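Local coordinates for citryl-CoA lyase (Hydrogenobacter thermophilus, PDB 6HXP) that cleaves citryl-CoA into acetyl-CoA and oxaloacetate, using a fold shared with the citrate synthase family, at the interface of chains A and B. Residues are numbered along the deposited sequence; one frame, centred on the assembly and turned at random. Chains: chain A/B, Citryl-CoA lyase.

Contact 1: the interface of chains A and B. Residues chain A 14-16; chain B 141-142.
The imidazole of A:His15 lies flat on the phenol ring of B:Tyr141, stacking across the dimer interface of this citrate synthase family protein. Ring centroids are 3.6 Å apart and the planes only 13° from parallel. ND1 of the imidazole sits over the middle of the tyrosine ring, and CE1 comes within 3.3 Å of CD1 on B:Tyr141. No polar atom of one chain lies within direct bonding reach of the other, so face-to-face packing carries the contact. A:His15 CB also slides past the tip of B:Tyr142, whose phenol oxygen OH is 3.6 Å away. That hydroxyl meets chain A through water 1, which lies at the edge of the B:Tyr142 ring, in its plane, 2.7 Å from OH; the same water is 2.8 Å from the backbone O of A:Gly14.

Behind these groups, A:Gly14 and A:His15 form the tight turn between strands 10-13 and 16-19, both with positive phi, which presents the imidazole at the tip of a hairpin. CG of B:Tyr141 is anti to the backbone N (chi1 177°), sending its ring out to the histidine. The next residue props it: CD2 of B:Tyr141 stands 3.5 Å above the B:Tyr142 ring plane, toward the rim, so one tyrosine turns an edge to the face of the other. An alanine in place of B:Tyr141 would probably leave the imidazole without its stacking partner, free to turn, and strip the B:Tyr142 face of its neighbour. In sequence the tyrosine pair lies between the CoA-binding B:Arg140 and B:Lys143, suggesting that the chain A hairpin packs near chain B's CoA site.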
ATOM      1  N   GLY A  14      10.674 -20.089 -24.463  1.00 43.82           N
ATOM      2  CA  GLY A  14       9.586 -20.880 -25.049  1.00 46.45           C
ATOM      3  C   GLY A  14       8.357 -20.970 -24.156  1.00 51.05           C
ATOM      4  O   GLY A  14       7.773 -22.053 -24.008  1.00 52.68           O
ATOM      5  N   HIS A  15       7.991 -19.830 -23.534  1.00 44.50           N
ATOM      6  CA  HIS A  15       6.912 -19.644 -22.552  1.00 43.88           C
ATOM      7  C   HIS A  15       7.199 -20.318 -21.179  1.00 40.49           C
ATOM      8  O   HIS A  15       6.453 -20.074 -20.241  1.00 40.02           O
ATOM      9  CB  HIS A  15       5.523 -20.049 -23.083  1.00 47.63           C
ATOM     10  CG  HIS A  15       5.007 -19.109 -24.129  1.00 54.25           C
ATOM     11  ND1 HIS A  15       5.315 -19.282 -25.468  1.00 58.69           N
ATOM     12  CD2 HIS A  15       4.258 -17.991 -23.988  1.00 57.78           C
ATOM     13  CE1 HIS A  15       4.748 -18.266 -26.103  1.00 59.61           C
ATOM     14  NE2 HIS A  15       4.089 -17.466 -25.253  1.00 59.50           N
ATOM     15  N   GLU A  16       8.296 -21.079 -21.034  1.00 36.28           N
ATOM     16  CA  GLU A  16       8.624 -21.716 -19.754  1.00 32.51           C
ATOM     17  C   GLU A  16       9.443 -20.769 -18.872  1.00 30.47           C
ATOM     18  O   GLU A  16      10.369 -20.139 -19.370  1.00 30.68           O
ATOM     19  CB  GLU A  16       9.398 -23.019 -19.957  1.00 34.72           C
ATOM     20  CG  GLU A  16       8.544 -24.101 -20.579  1.00 46.50           C
ATOM     21  CD  GLU A  16       9.137 -25.490 -20.498  1.00 63.66           C
ATOM     22  OE1 GLU A  16      10.385 -25.607 -20.473  1.00 52.85           O
ATOM     23  OE2 GLU A  16       8.349 -26.464 -20.484  1.00 54.89           O
TER
ATOM     24  N   TYR B 141      -1.310 -19.047 -24.884  1.00 49.27           N
ATOM     25  CA  TYR B 141      -0.388 -19.880 -25.665  1.00 51.29           C
ATOM     26  C   TYR B 141      -0.682 -21.376 -25.583  1.00 51.75           C
ATOM     27  O   TYR B 141      -0.664 -22.054 -26.598  1.00 54.02           O
ATOM     28  CB  TYR B 141       1.053 -19.604 -25.197  1.00 54.08           C
ATOM     29  CG  TYR B 141       2.103 -20.449 -25.886  1.00 58.72           C
ATOM     30  CD1 TYR B 141       2.405 -20.259 -27.231  1.00 65.51           C
ATOM     31  CD2 TYR B 141       2.785 -21.448 -25.200  1.00 57.20           C
ATOM     32  CE1 TYR B 141       3.384 -21.022 -27.867  1.00 68.73           C
ATOM     33  CE2 TYR B 141       3.758 -22.224 -25.828  1.00 59.71           C
ATOM     34  CZ  TYR B 141       4.056 -22.005 -27.162  1.00 71.98           C
ATOM     35  OH  TYR B 141       5.008 -22.778 -27.781  1.00 74.96           O
ATOM     36  N   TYR B 142      -0.863 -21.916 -24.372  1.00 44.43           N
ATOM     37  CA  TYR B 142      -1.065 -23.354 -24.208  1.00 43.24           C
ATOM     38  C   TYR B 142      -2.469 -23.777 -24.595  1.00 48.47           C
ATOM     39  O   TYR B 142      -3.429 -23.407 -23.932  1.00 45.04           O
ATOM     40  CB  TYR B 142      -0.781 -23.769 -22.761  1.00 40.61           C
ATOM     41  CG  TYR B 142       0.663 -23.564 -22.374  1.00 41.46           C
ATOM     42  CD1 TYR B 142       1.689 -24.186 -23.076  1.00 43.99           C
ATOM     43  CD2 TYR B 142       1.006 -22.769 -21.289  1.00 41.49           C
ATOM     44  CE1 TYR B 142       3.022 -23.998 -22.727  1.00 46.34           C
ATOM     45  CE2 TYR B 142       2.344 -22.516 -20.975  1.00 43.27           C
ATOM     46  CZ  TYR B 142       3.344 -23.179 -21.656  1.00 48.93           C
ATOM     47  OH  TYR B 142       4.655 -22.995 -21.296  1.00 49.91           O
TER
HETATM   48  O   HOH W   1       6.347 -24.264 -22.947  1.00 67.74           O

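Contact 2: the interface of chains A and B. Residues chain A 84, 216, 219-220, 223; chain B 40-41, 205, 208, 212.
This is an apolar helix-packing interface, in which helix 206-228 of chain A runs antiparallel to the same helix of chain B and the two subunits are held together through the citrate synthase type of dimer core. A:Val219 is the hub. Its CG1, anti to the backbone N (chi1 168°), drops among three groups of chain B: it is 3.7 Å from CD1 of B:Leu205, 3.8 Å from CD2 of B:Leu41 and equally near CA of B:Gly208. The other branch, CG2, points across the gap at the partner helix and meets CG1 of B:Ile212, 3.9 Å off, so the forked side chain straddles the partner surface.

With no side chain on B:Gly208, the valine methyl comes right down to the partner backbone, and CD2 of A:Leu84, from helix 84-93, touches the same CA from another direction. One helical turn on, B:Ile212 lays its CD1 3.9 Å from CA of A:Pro216, while its CG2 branch meets CG of the pyrrolidine ring. At the opposite end, A:Tyr223 and B:Leu205 cross at about a right angle. CD1 of the leucine, carried there by a CG anti to the backbone N (chi1 -169°), rests to one side of the phenol plane, near CB and the CG-CD1 bond of the ring, 4.0 Å from ring atom CD1. B:Leu41, from helix 33-42, reaches in with CD2 between A:Val219 and the backbone of A:Pro216, and also brushes CB of A:Ala220, which the backbone O of B:Ile40 approaches too.

No nitrogen or oxygen pairs across the patch, so within it the fit of apolar groups, rather than polar bonding, probably sets the register. Repeated by the two-fold axis, this packing joins two lyase subunits and is likely to fix how they stand against each other.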
ATOM      1  N   LEU A  84      -8.230  -9.732   0.190  0.65 19.30           N
ATOM      2  CA  LEU A  84      -7.155 -10.224   1.028  0.65 18.58           C
ATOM      3  C   LEU A  84      -5.773  -9.669   0.670  0.65 18.82           C
ATOM      4  O   LEU A  84      -4.991  -9.349   1.573  0.65 18.80           O
ATOM      5  CB  LEU A  84      -7.198 -11.746   1.009  0.65 20.06           C
ATOM      6  CG  LEU A  84      -6.227 -12.444   1.941  0.65 21.81           C
ATOM      7  CD1 LEU A  84      -6.872 -13.620   2.608  0.65 23.17           C
ATOM      8  CD2 LEU A  84      -4.952 -12.836   1.216  0.65 22.99           C
ATOM      9  N   PRO A 216       2.834 -15.215   5.662  1.00 18.24           N
ATOM     10  CA  PRO A 216       1.818 -16.221   5.968  1.00 18.02           C
ATOM     11  C   PRO A 216       0.976 -15.844   7.191  1.00 18.59           C
ATOM     12  O   PRO A 216      -0.220 -16.069   7.179  1.00 19.24           O
ATOM     13  CB  PRO A 216       2.610 -17.491   6.189  1.00 19.20           C
ATOM     14  CG  PRO A 216       3.874 -17.292   5.355  1.00 20.25           C
ATOM     15  CD  PRO A 216       4.175 -15.817   5.542  1.00 19.67           C
ATOM     16  N   VAL A 219      -1.481 -13.213   6.077  1.00 16.82           N
ATOM     17  CA  VAL A 219      -2.587 -13.835   5.353  1.00 16.44           C
ATOM     18  C   VAL A 219      -3.578 -14.438   6.326  1.00 17.33           C
ATOM     19  O   VAL A 219      -4.802 -14.271   6.178  1.00 18.67           O
ATOM     20  CB  VAL A 219      -2.038 -14.913   4.382  1.00 17.71           C
ATOM     21  CG1 VAL A 219      -3.184 -15.765   3.835  1.00 17.96           C
ATOM     22  CG2 VAL A 219      -1.265 -14.271   3.216  1.00 17.92           C
ATOM     23  N   ALA A 220      -3.058 -15.182   7.331  1.00 17.54           N
ATOM     24  CA  ALA A 220      -3.966 -15.769   8.317  1.00 18.24           C
ATOM     25  C   ALA A 220      -4.813 -14.717   9.040  1.00 18.50           C
ATOM     26  O   ALA A 220      -6.020 -14.907   9.232  1.00 19.32           O
ATOM     27  CB  ALA A 220      -3.190 -16.605   9.316  1.00 19.27           C
ATOM     28  N   TYR A 223      -7.392 -13.092   6.559  1.00 18.48           N
ATOM     29  CA  TYR A 223      -8.459 -14.059   6.277  1.00 19.75           C
ATOM     30  C   TYR A 223      -9.392 -14.157   7.503  1.00 21.57           C
ATOM     31  O   TYR A 223     -10.614 -14.218   7.369  1.00 21.87           O
ATOM     32  CB  TYR A 223      -7.846 -15.428   5.930  1.00 21.21           C
ATOM     33  CG  TYR A 223      -8.870 -16.530   5.817  1.00 22.53           C
ATOM     34  CD1 TYR A 223      -9.628 -16.698   4.660  1.00 25.49           C
ATOM     35  CD2 TYR A 223      -9.123 -17.373   6.884  1.00 25.59           C
ATOM     36  CE1 TYR A 223     -10.585 -17.719   4.571  1.00 27.07           C
ATOM     37  CE2 TYR A 223     -10.155 -18.305   6.841  1.00 27.42           C
ATOM     38  CZ  TYR A 223     -10.852 -18.497   5.670  1.00 31.64           C
ATOM     39  OH  TYR A 223     -11.832 -19.475   5.688  1.00 39.02           O
TER
ATOM     40  N   ILE B  40      -0.391 -22.699   9.979  1.00 18.09           N
ATOM     41  CA  ILE B  40      -0.965 -21.439  10.394  1.00 18.31           C
ATOM     42  C   ILE B  40      -2.250 -21.149   9.656  1.00 18.93           C
ATOM     43  O   ILE B  40      -3.156 -20.536  10.216  1.00 20.48           O
ATOM     44  CB  ILE B  40       0.034 -20.295  10.337  1.00 19.61           C
ATOM     45  CG1 ILE B  40      -0.494 -19.127  11.253  1.00 20.21           C
ATOM     46  CG2 ILE B  40       0.347 -19.841   8.921  1.00 19.67           C
ATOM     47  CD1 ILE B  40       0.587 -18.096  11.477  1.00 20.50           C
ATOM     48  N   LEU B  41      -2.326 -21.563   8.384  1.00 18.32           N
ATOM     49  CA  LEU B  41      -3.527 -21.304   7.579  1.00 18.51           C
ATOM     50  C   LEU B  41      -4.672 -22.253   7.886  1.00 21.69           C
ATOM     51  O   LEU B  41      -5.830 -21.833   7.935  1.00 22.51           O
ATOM     52  CB  LEU B  41      -3.212 -21.348   6.102  1.00 19.20           C
ATOM     53  CG  LEU B  41      -2.197 -20.330   5.595  1.00 20.50           C
ATOM     54  CD1 LEU B  41      -1.950 -20.517   4.113  1.00 22.07           C
ATOM     55  CD2 LEU B  41      -2.648 -18.906   5.930  1.00 21.32           C
ATOM     56  N   LEU B 205      -9.570 -18.194   0.743  1.00 23.46           N
ATOM     57  CA  LEU B 205      -8.139 -18.133   1.014  1.00 22.92           C
ATOM     58  C   LEU B 205      -7.286 -18.245  -0.284  1.00 23.57           C
ATOM     59  O   LEU B 205      -6.063 -18.126  -0.263  1.00 23.09           O
ATOM     60  CB  LEU B 205      -7.789 -19.288   1.958  1.00 23.59           C
ATOM     61  CG  LEU B 205      -6.451 -19.290   2.562  1.00 26.91           C
ATOM     62  CD1 LEU B 205      -6.107 -17.957   3.372  1.00 26.08           C
ATOM     63  CD2 LEU B 205      -6.364 -20.458   3.574  1.00 28.08           C
ATOM     64  N   GLY B 208      -4.364 -16.097  -0.983  1.00 20.85           N
ATOM     65  CA  GLY B 208      -3.311 -16.238   0.018  1.00 21.12           C
ATOM     66  C   GLY B 208      -2.171 -17.101  -0.413  1.00 22.30           C
ATOM     67  O   GLY B 208      -1.011 -16.806  -0.118  1.00 21.30           O
ATOM     68  N   ILE B 212       1.691 -15.704  -0.737  1.00 18.51           N
ATOM     69  CA  ILE B 212       2.785 -16.291   0.020  1.00 17.59           C
ATOM     70  C   ILE B 212       3.882 -16.811  -0.926  1.00 20.27           C
ATOM     71  O   ILE B 212       5.057 -16.607  -0.640  1.00 20.55           O
ATOM     72  CB  ILE B 212       2.250 -17.425   0.907  1.00 19.81           C
ATOM     73  CG1 ILE B 212       1.410 -16.851   2.017  1.00 19.38           C
ATOM     74  CG2 ILE B 212       3.407 -18.295   1.475  1.00 20.55           C
ATOM     75  CD1 ILE B 212       0.513 -17.888   2.744  1.00 19.57           C
TER

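About 30 Å separates the centres of contact 1 and contact 2, and they have no residue in common. Contact 2 belongs to the helical centre, with helix 206-228 contributed by both chains; contact 1 lies outward, where an N-terminal hairpin of chain A reaches onto a loop of chain B that follows helix 120-129. The two-fold relation gives each a twin with the chains exchanged. Chain A therefore grips its partner both at the core and through an extended arm, and the arm may couple the dimer to the CoA-binding segment of the neighbouring subunit.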